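PDB 2HZG: mandelate racemase/muconate lactonizing enzyme/Enolase superfamily from Rhodobacter sphaeroides, which belongs to the enolase superfamily, built from an N-terminal capping domain and a modified TIM barrel with a metal site, occupied in this model by sodium. Local coordinates for residues M197-Q202 with W225-F230; I171-V176 with G201-E206; S308-S313 with L364-S369. All blocks are in the same frame, centred on the assembly; numbering follows the deposited sequence.

Interaction 1. Residues M197-Q202 with W225-F230; sequences MVDVGQ and WLEEPF. With NA (sodium ion), chain C.
Two carboxylates of like charge lie stacked, the planes of Asp199 and Glu227 only 14° apart and Asp199 OD2 3.5 Å from Glu227 OE2. A sodium ion explains the pairing: each of these two oxygens binds it at 2.3 Å, and its positive charge probably offsets their repulsion. Three waters and Glu254 complete the shell. The parallel register pairs Asp199 with Glu227, so both side chains leave the same face of the sheet; CG anti to the backbone N then turns each carboxylate to the ion.

Second-shell bonds fix the two groups. Gly201 N closes an Asx turn on Asp199 OD1 at 3.0 Å, meeting it from above the carboxylate plane. Trp225 NE1 reaches the anti lone pair of Glu227 OE1, an oxygen also salt-bridged to Lys165. Water 1 binds the ion and donates to both Asp199 OD1 and Glu228 OE2, so it lies between two acids.

The backbones beneath are parallel, their strand axes 17° apart. Val198 is gripped at both ends, its N donating to Trp225 O (3.1 Å) and its O accepting from Glu227 N (2.7 Å). Past the strands, Gln202 N bonds to Glu228 O, while Gln202 NE2 reaches Glu228 OE1 at 3.0 Å with amide and carboxylate planes 86° apart. At the other end Met197 CG sits over the Trp225 six-membered ring, 3.5 Å from its centroid, a CH-pi contact with the sulfur obliquely placed beyond. On the face away from the metal, Val200 CG1 meets Leu226 CD1 at 3.8 Å.

These are the third and fourth strands of the barrel, their acids at the C-terminal ends as in other enolase-superfamily metal sites. Strands 163-167 and 249-252 flank the pair, and helix 235-242 packs against Leu226, Pro229 and Phe230.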
loop_
_atom_site.group_PDB
_atom_site.type_symbol
_atom_site.label_atom_id
_atom_site.label_comp_id
_atom_site.label_asym_id
_atom_site.label_seq_id
_atom_site.Cartn_x
_atom_site.Cartn_y
_atom_site.Cartn_z
ATOM N N MET A 197 5.076 27.792 -2.152
ATOM C CA MET A 197 5.233 26.460 -1.597
ATOM C C MET A 197 6.079 25.639 -2.563
ATOM O O MET A 197 6.097 25.913 -3.768
ATOM C CB MET A 197 3.878 25.803 -1.352
ATOM C CG MET A 197 3.043 26.463 -0.247
ATOM S SD MET A 197 2.228 28.026 -0.724
ATOM C CE MET A 197 0.965 27.457 -1.776
ATOM N N VAL A 198 6.786 24.650 -2.014
ATOM C CA VAL A 198 7.646 23.778 -2.795
ATOM C C VAL A 198 7.354 22.316 -2.477
ATOM O O VAL A 198 7.276 21.927 -1.310
ATOM C CB VAL A 198 9.151 24.093 -2.563
ATOM C CG1 VAL A 198 10.065 23.094 -3.327
ATOM C CG2 VAL A 198 9.461 25.551 -2.947
ATOM N N ASP A 199 7.192 21.530 -3.531
ATOM C CA ASP A 199 6.883 20.109 -3.423
ATOM C C ASP A 199 7.969 19.334 -4.144
ATOM O O ASP A 199 8.170 19.501 -5.339
ATOM C CB ASP A 199 5.502 19.878 -4.051
ATOM C CG ASP A 199 5.145 18.400 -4.237
ATOM O OD1 ASP A 199 5.830 17.488 -3.730
ATOM O OD2 ASP A 199 4.123 18.160 -4.933
ATOM N N VAL A 200 8.687 18.496 -3.408
ATOM C CA VAL A 200 9.816 17.752 -3.979
ATOM C C VAL A 200 9.550 16.280 -4.316
ATOM O O VAL A 200 10.474 15.545 -4.690
ATOM C CB VAL A 200 11.118 17.923 -3.143
ATOM C CG1 VAL A 200 11.501 19.414 -3.098
ATOM C CG2 VAL A 200 10.966 17.362 -1.735
ATOM N N GLY A 201 8.292 15.865 -4.209
ATOM C CA GLY A 201 7.901 14.545 -4.669
ATOM C C GLY A 201 8.723 13.383 -4.126
ATOM O O GLY A 201 9.104 12.492 -4.883
ATOM N N GLN A 202 9.011 13.406 -2.829
ATOM C CA GLN A 202 9.725 12.302 -2.155
ATOM C C GLN A 202 11.170 12.116 -2.641
ATOM O O GLN A 202 11.789 11.087 -2.371
ATOM C CB GLN A 202 8.936 10.982 -2.284
ATOM C CG GLN A 202 7.481 11.044 -1.777
ATOM C CD GLN A 202 6.822 9.656 -1.763
ATOM O OE1 GLN A 202 7.504 8.633 -1.872
ATOM N NE2 GLN A 202 5.507 9.624 -1.695
ATOM N N TRP A 225 5.997 26.094 2.935
ATOM C CA TRP A 225 6.159 24.707 3.287
ATOM C C TRP A 225 6.961 23.960 2.245
ATOM O O TRP A 225 7.051 24.366 1.071
ATOM C CB TRP A 225 4.805 24.004 3.579
ATOM C CG TRP A 225 3.955 23.602 2.355
ATOM C CD1 TRP A 225 4.326 22.794 1.298
ATOM C CD2 TRP A 225 2.581 23.957 2.116
ATOM N NE1 TRP A 225 3.260 22.650 0.413
ATOM C CE2 TRP A 225 2.187 23.349 0.902
ATOM C CE3 TRP A 225 1.646 24.733 2.818
ATOM C CZ2 TRP A 225 0.899 23.507 0.369
ATOM C CZ3 TRP A 225 0.380 24.881 2.296
ATOM C CH2 TRP A 225 0.014 24.263 1.083
ATOM N N LEU A 226 7.552 22.869 2.711
ATOM C CA LEU A 226 8.290 21.935 1.893
ATOM C C LEU A 226 7.514 20.645 1.961
ATOM O O LEU A 226 7.366 20.058 3.025
ATOM C CB LEU A 226 9.708 21.747 2.450
ATOM C CG LEU A 226 10.529 20.635 1.788
ATOM C CD1 LEU A 226 10.781 20.958 0.301
ATOM C CD2 LEU A 226 11.835 20.404 2.585
ATOM N N GLU A 227 7.019 20.208 0.808
ATOM C CA GLU A 227 6.065 19.108 0.715
ATOM C C GLU A 227 6.746 17.814 0.264
ATOM O O GLU A 227 7.599 17.825 -0.626
ATOM C CB GLU A 227 4.944 19.528 -0.241
ATOM C CG GLU A 227 3.918 18.472 -0.582
ATOM C CD GLU A 227 2.760 19.043 -1.382
ATOM O OE1 GLU A 227 2.471 20.256 -1.279
ATOM O OE2 GLU A 227 2.104 18.253 -2.089
ATOM N N GLU A 228 6.388 16.712 0.922
ATOM C CA GLU A 228 6.899 15.378 0.574
ATOM C C GLU A 228 8.423 15.310 0.428
ATOM O O GLU A 228 8.913 14.874 -0.620
ATOM C CB GLU A 228 6.242 14.869 -0.727
ATOM C CG GLU A 228 4.768 14.485 -0.572
ATOM C CD GLU A 228 4.433 13.201 -1.326
ATOM O OE1 GLU A 228 4.193 12.150 -0.639
ATOM O OE2 GLU A 228 4.458 13.235 -2.597
ATOM N N PRO A 229 9.185 15.748 1.459
ATOM C CA PRO A 229 10.655 15.660 1.258
ATOM C C PRO A 229 11.166 14.213 1.086
ATOM O O PRO A 229 12.185 14.001 0.448
ATOM C CB PRO A 229 11.240 16.277 2.550
ATOM C CG PRO A 229 10.102 16.144 3.578
ATOM C CD PRO A 229 8.822 16.294 2.787
ATOM N N PHE A 230 10.451 13.246 1.655
ATOM C CA PHE A 230 10.942 11.868 1.781
ATOM C C PHE A 230 9.920 10.820 1.350
ATOM O O PHE A 230 8.753 11.167 1.094
ATOM C CB PHE A 230 11.320 11.598 3.244
ATOM C CG PHE A 230 12.320 12.576 3.811
ATOM C CD1 PHE A 230 13.639 12.620 3.319
ATOM C CD2 PHE A 230 11.949 13.442 4.838
ATOM C CE1 PHE A 230 14.570 13.527 3.851
ATOM C CE2 PHE A 230 12.867 14.355 5.374
ATOM C CZ PHE A 230 14.179 14.400 4.885
HETATM NA NA NA C . 2.281 17.007 -4.067
HETATM O O HOH W 1 4.566 15.329 -3.841
HETATM O O HOH W 2 1.867 15.494 -5.963
HETATM O O HOH W 3 0.655 18.472 -5.412
#

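Interaction 2. Residues I171-V176 with G201-E206; sequences IGRGTV and GQIFGE. With NA (sodium ion), chain D.
Ile203 lays its two branches along the backbone of Gly172, with CG2 3.8 Å from Gly172 CA and CG1 3.8 Å from Gly172 O. The contact joins two loops of the TIM barrel, those following strands 163-167 and 195-199, and Ile203 sits in a type I beta turn from Gln202 to Gly205, closed by Gly205 N bonding to Gln202 O at 3.0 Å. Its CG1 stands anti to the backbone N (chi1 -165°), and the bend at chi2 (63°) brings Ile203 CD1 to 3.7 Å from Arg173 NH1, the side chains crossing at about a right angle. That guanidinium nitrogen is held by Tyr91 of the second subunit, which also packs on Ile203, so the loop pair lies at the dimer interface.

Phe204, the next residue of the turn, meets the same glycine, its CE1 4.0 Å from Gly172 CA. One face of its ring carries Ile203 CG2, 3.8 Å above the plane and over the centre. No hydrogen bond joins residues 171-176 to residues 201-206, and Gly172, lacking a side chain, allows the close approach. A second sodium ion is coordinated by Gly174 O at 2.3 Å and three waters; water 4 also donates to Gly172 O.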
loop_
_atom_site.group_PDB
_atom_site.type_symbol
_atom_site.label_atom_id
_atom_site.label_comp_id
_atom_site.label_asym_id
_atom_site.label_seq_id
_atom_site.Cartn_x
_atom_site.Cartn_y
_atom_site.Cartn_z
ATOM N N ILE A 171 13.436 19.381 -9.561
ATOM C CA ILE A 171 13.767 19.799 -8.212
ATOM C C ILE A 171 14.358 18.604 -7.429
ATOM O O ILE A 171 13.907 17.464 -7.583
ATOM C CB ILE A 171 12.558 20.480 -7.477
ATOM C CG1 ILE A 171 13.036 21.508 -6.438
ATOM C CG2 ILE A 171 11.542 19.437 -6.946
ATOM C CD1 ILE A 171 13.718 22.773 -7.080
ATOM N N GLY A 172 15.417 18.883 -6.667
ATOM C CA GLY A 172 16.085 17.905 -5.825
ATOM C C GLY A 172 16.842 16.815 -6.548
ATOM O O GLY A 172 17.439 15.973 -5.899
ATOM N N ARG A 173 16.830 16.818 -7.884
ATOM C CA ARG A 173 17.461 15.747 -8.668
ATOM C C ARG A 173 18.981 15.869 -8.764
ATOM O O ARG A 173 19.672 14.878 -9.028
ATOM C CB ARG A 173 16.871 15.665 -10.081
ATOM C CG ARG A 173 15.374 15.344 -10.094
ATOM C CD ARG A 173 14.886 14.881 -11.462
ATOM N NE ARG A 173 15.155 13.461 -11.653
ATOM C CZ ARG A 173 14.375 12.476 -11.208
ATOM N NH1 ARG A 173 13.258 12.748 -10.535
ATOM N NH2 ARG A 173 14.711 11.214 -11.438
ATOM N N GLY A 174 19.487 17.078 -8.561
ATOM C CA GLY A 174 20.918 17.376 -8.682
ATOM C C GLY A 174 21.400 18.151 -7.472
ATOM O O GLY A 174 21.166 17.756 -6.319
ATOM N N THR A 175 22.054 19.274 -7.724
ATOM C CA THR A 175 22.690 20.025 -6.667
ATOM C C THR A 175 21.717 20.992 -5.975
ATOM O O THR A 175 20.654 21.345 -6.529
ATOM C CB THR A 175 23.897 20.827 -7.216
ATOM O OG1 THR A 175 23.410 21.822 -8.116
ATOM C CG2 THR A 175 24.887 19.915 -7.968
ATOM N N VAL A 176 22.107 21.432 -4.778
ATOM C CA VAL A 176 21.420 22.500 -4.068
ATOM C C VAL A 176 21.406 23.781 -4.914
ATOM O O VAL A 176 20.385 24.464 -4.975
ATOM C CB VAL A 176 22.067 22.788 -2.694
ATOM C CG1 VAL A 176 21.576 24.129 -2.102
ATOM C CG2 VAL A 176 21.778 21.655 -1.716
ATOM N N GLY A 201 8.292 15.865 -4.209
ATOM C CA GLY A 201 7.901 14.545 -4.669
ATOM C C GLY A 201 8.723 13.383 -4.126
ATOM O O GLY A 201 9.104 12.492 -4.883
ATOM N N GLN A 202 9.011 13.406 -2.829
ATOM C CA GLN A 202 9.725 12.302 -2.155
ATOM C C GLN A 202 11.170 12.116 -2.641
ATOM O O GLN A 202 11.789 11.087 -2.371
ATOM C CB GLN A 202 8.936 10.982 -2.284
ATOM C CG GLN A 202 7.481 11.044 -1.777
ATOM C CD GLN A 202 6.822 9.656 -1.763
ATOM O OE1 GLN A 202 7.504 8.633 -1.872
ATOM N NE2 GLN A 202 5.507 9.624 -1.695
ATOM N N ILE A 203 11.726 13.121 -3.329
ATOM C CA ILE A 203 12.988 12.947 -4.051
ATOM C C ILE A 203 14.204 12.691 -3.148
ATOM O O ILE A 203 15.139 12.046 -3.570
ATOM C CB ILE A 203 13.284 14.116 -5.030
ATOM C CG1 ILE A 203 14.389 13.732 -6.029
ATOM C CG2 ILE A 203 13.675 15.381 -4.249
ATOM C CD1 ILE A 203 14.032 12.558 -6.953
ATOM N N PHE A 204 14.192 13.184 -1.914
ATOM C CA PHE A 204 15.335 12.952 -1.029
ATOM C C PHE A 204 15.317 11.565 -0.413
ATOM O O PHE A 204 16.291 11.174 0.228
ATOM C CB PHE A 204 15.488 14.074 0.009
ATOM C CG PHE A 204 15.591 15.437 -0.617
ATOM C CD1 PHE A 204 16.688 15.760 -1.416
ATOM C CD2 PHE A 204 14.576 16.382 -0.434
ATOM C CE1 PHE A 204 16.769 17.023 -2.035
ATOM C CE2 PHE A 204 14.643 17.634 -1.045
ATOM C CZ PHE A 204 15.742 17.955 -1.841
ATOM N N GLY A 205 14.227 10.823 -0.637
ATOM C CA GLY A 205 14.113 9.418 -0.231
ATOM C C GLY A 205 14.135 9.286 1.281
ATOM O O GLY A 205 13.104 9.434 1.941
ATOM N N GLU A 206 15.319 9.012 1.829
ATOM C CA GLU A 206 15.530 9.010 3.286
ATOM C C GLU A 206 16.733 9.873 3.684
ATOM O O GLU A 206 17.200 9.820 4.824
ATOM C CB GLU A 206 15.750 7.580 3.790
ATOM C CG GLU A 206 14.532 6.688 3.637
ATOM C CD GLU A 206 14.823 5.256 4.083
ATOM O OE1 GLU A 206 15.003 5.050 5.290
ATOM O OE2 GLU A 206 14.886 4.353 3.222
HETATM NA NA NA D . 21.529 15.782 -5.159
HETATM O O HOH W 4 19.428 15.640 -4.208
HETATM O O HOH W 5 21.187 14.008 -6.659
HETATM O O HOH W 6 23.938 16.025 -5.903
#

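Interaction 3. Residues S308-S313 with L364-S369; sequences SHLALS and LQVAAS
Ser308 OG is gripped by two hydrogen bonds, one from Ala311 N and one with Glu43 OE1. The first is nearly straight, 3.2 Å from Ala311 N to Ser308 OG with an angle of 175° at the hydrogen, and it makes Ser308 the N-cap of helix 309-316. The second ties that helix start to strand 38-44, in the N-terminal domain. Backbone bonds then set the first turn, among them Ser313 N to His309 O at 2.8 Å.

Against this turn comes Leu364. Its CG is anti to the carbonyl carbon and its CD1 is carried on outward (chi2 163°), so that a single methyl does the touching. Leu364 CD1 approaches His309 O at 3.2 Å, a close contact of a methyl with a carbonyl oxygen already engaged in the helix. The same methyl lies 3.8 Å from His309 CB and 3.9 Å from Ser313 CB, which places it alongside the turn between residues one helical turn apart.

The helix follows strand 300-303, the seventh strand of the (beta/alpha)7beta barrel characteristic of the enolase superfamily, and the segment 364-369 is the approach to helix 368-374, whose N-cap position is Ala367. A second apolar touch lies beside the first: Leu310, with CG anti to the backbone N (chi1 -180°), sends CD2 to Val366 CG2 at 3.8 Å, the side chains crossing obliquely. Val366 also packs on Trp41 of strand 38-44.

The polar ends nearby are satisfied from outside. Ser313 OG bonds to Leu362 O and Gln317 NE2. The His309 ring leads away from Leu364, with ND1 bonded to Ile346 N and its face 4.0 Å below Leu312 CD2.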
loop_
_atom_site.group_PDB
_atom_site.type_symbol
_atom_site.label_atom_id
_atom_site.label_comp_id
_atom_site.label_asym_id
_atom_site.label_seq_id
_atom_site.Cartn_x
_atom_site.Cartn_y
_atom_site.Cartn_z
ATOM N N SER A 308 -8.794 16.705 -12.209
ATOM C CA SER A 308 -10.069 17.301 -12.664
ATOM C C SER A 308 -10.793 18.100 -11.562
ATOM O O SER A 308 -10.448 18.037 -10.388
ATOM C CB SER A 308 -11.018 16.212 -13.177
ATOM O OG SER A 308 -11.562 15.489 -12.066
ATOM N N HIS A 309 -11.841 18.825 -11.932
ATOM C CA HIS A 309 -12.648 19.466 -10.892
ATOM C C HIS A 309 -13.549 18.486 -10.157
ATOM O O HIS A 309 -13.991 18.791 -9.073
ATOM C CB HIS A 309 -13.446 20.650 -11.433
ATOM C CG HIS A 309 -12.613 21.876 -11.625
ATOM N ND1 HIS A 309 -13.104 23.149 -11.443
ATOM C CD2 HIS A 309 -11.306 22.020 -11.956
ATOM C CE1 HIS A 309 -12.140 24.028 -11.665
ATOM N NE2 HIS A 309 -11.041 23.370 -11.982
ATOM N N LEU A 310 -13.803 17.313 -10.727
ATOM C CA LEU A 310 -14.500 16.267 -9.959
ATOM C C LEU A 310 -13.651 15.842 -8.740
ATOM O O LEU A 310 -14.151 15.759 -7.621
ATOM C CB LEU A 310 -14.853 15.064 -10.837
ATOM C CG LEU A 310 -15.595 13.904 -10.138
ATOM C CD1 LEU A 310 -16.998 14.350 -9.650
ATOM C CD2 LEU A 310 -15.663 12.668 -11.057
ATOM N N ALA A 311 -12.367 15.584 -8.989
ATOM C CA ALA A 311 -11.369 15.319 -7.930
ATOM C C ALA A 311 -11.248 16.501 -6.980
ATOM O O ALA A 311 -11.193 16.310 -5.766
ATOM C CB ALA A 311 -10.002 14.982 -8.556
ATOM N N LEU A 312 -11.209 17.719 -7.534
ATOM C CA LEU A 312 -11.137 18.934 -6.706
ATOM C C LEU A 312 -12.319 19.032 -5.758
ATOM O O LEU A 312 -12.147 19.223 -4.563
ATOM C CB LEU A 312 -11.047 20.215 -7.556
ATOM C CG LEU A 312 -10.981 21.568 -6.815
ATOM C CD1 LEU A 312 -9.813 21.654 -5.775
ATOM C CD2 LEU A 312 -10.883 22.701 -7.858
ATOM N N SER A 313 -13.527 18.909 -6.311
ATOM C CA SER A 313 -14.725 18.973 -5.511
ATOM C C SER A 313 -14.642 17.941 -4.397
ATOM O O SER A 313 -14.886 18.268 -3.240
ATOM C CB SER A 313 -15.965 18.718 -6.376
ATOM O OG SER A 313 -17.043 18.416 -5.508
ATOM N N LEU A 364 -20.984 18.631 -9.585
ATOM C CA LEU A 364 -20.477 18.779 -10.945
ATOM C C LEU A 364 -20.896 17.598 -11.781
ATOM O O LEU A 364 -21.046 16.480 -11.272
ATOM C CB LEU A 364 -18.940 18.909 -10.976
ATOM C CG LEU A 364 -18.364 20.116 -10.225
ATOM C CD1 LEU A 364 -16.882 19.921 -9.977
ATOM C CD2 LEU A 364 -18.646 21.456 -10.962
ATOM N N GLN A 365 -21.084 17.849 -13.066
ATOM C CA GLN A 365 -21.542 16.824 -13.983
ATOM C C GLN A 365 -20.333 16.272 -14.736
ATOM O O GLN A 365 -19.512 17.049 -15.262
ATOM C CB GLN A 365 -22.557 17.451 -14.958
ATOM C CG GLN A 365 -23.474 16.477 -15.692
ATOM C CD GLN A 365 -24.657 15.973 -14.854
ATOM O OE1 GLN A 365 -25.377 15.082 -15.295
ATOM N NE2 GLN A 365 -24.834 16.502 -13.637
ATOM N N VAL A 366 -20.222 14.946 -14.803
ATOM C CA VAL A 366 -19.195 14.331 -15.642
ATOM C C VAL A 366 -19.642 14.459 -17.090
ATOM O O VAL A 366 -20.805 14.192 -17.401
ATOM C CB VAL A 366 -18.898 12.849 -15.208
ATOM C CG1 VAL A 366 -18.206 12.060 -16.302
ATOM C CG2 VAL A 366 -18.066 12.864 -13.935
ATOM N N ALA A 367 -18.732 14.900 -17.960
ATOM C CA ALA A 367 -19.069 15.107 -19.358
ATOM C C ALA A 367 -18.926 13.813 -20.156
ATOM O O ALA A 367 -17.838 13.239 -20.248
ATOM C CB ALA A 367 -18.214 16.239 -19.958
ATOM N N ALA A 368 -20.030 13.340 -20.728
ATOM C CA ALA A 368 -19.995 12.168 -21.612
ATOM C C ALA A 368 -19.092 12.384 -22.823
ATOM O O ALA A 368 -18.524 11.427 -23.348
ATOM C CB ALA A 368 -21.403 11.800 -22.068
ATOM N N SER A 369 -18.955 13.631 -23.283
ATOM C CA SER A 369 -17.947 13.956 -24.326
ATOM C C SER A 369 -16.491 13.579 -23.949
ATOM O O SER A 369 -15.708 13.206 -24.818
ATOM C CB SER A 369 -17.991 15.439 -24.703
ATOM O OG SER A 369 -17.708 16.264 -23.594
#

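Interactions 1 and 2 are neighbours, their centres 9 Å apart, and they share Gly201 and Gln202, so the third-strand loop that follows Asp199 takes part in both. They touch directly: Ile171 CG2 packs on Val200, and Phe204 N probably bonds to Pro229 O. Both also reach the second subunit, interaction 1 through Gln202, so the loop beyond metal-bearing strand 195-199 runs on to the dimer interface. Interaction 3 comes later in the chain and on the opposite side of its centre, about 27 Å from interaction 1 and 33 Å from interaction 2 between centres. There the barrel meets strand 38-44, so the three contacts sample the metal site, its adjoining loops and the junction between domains.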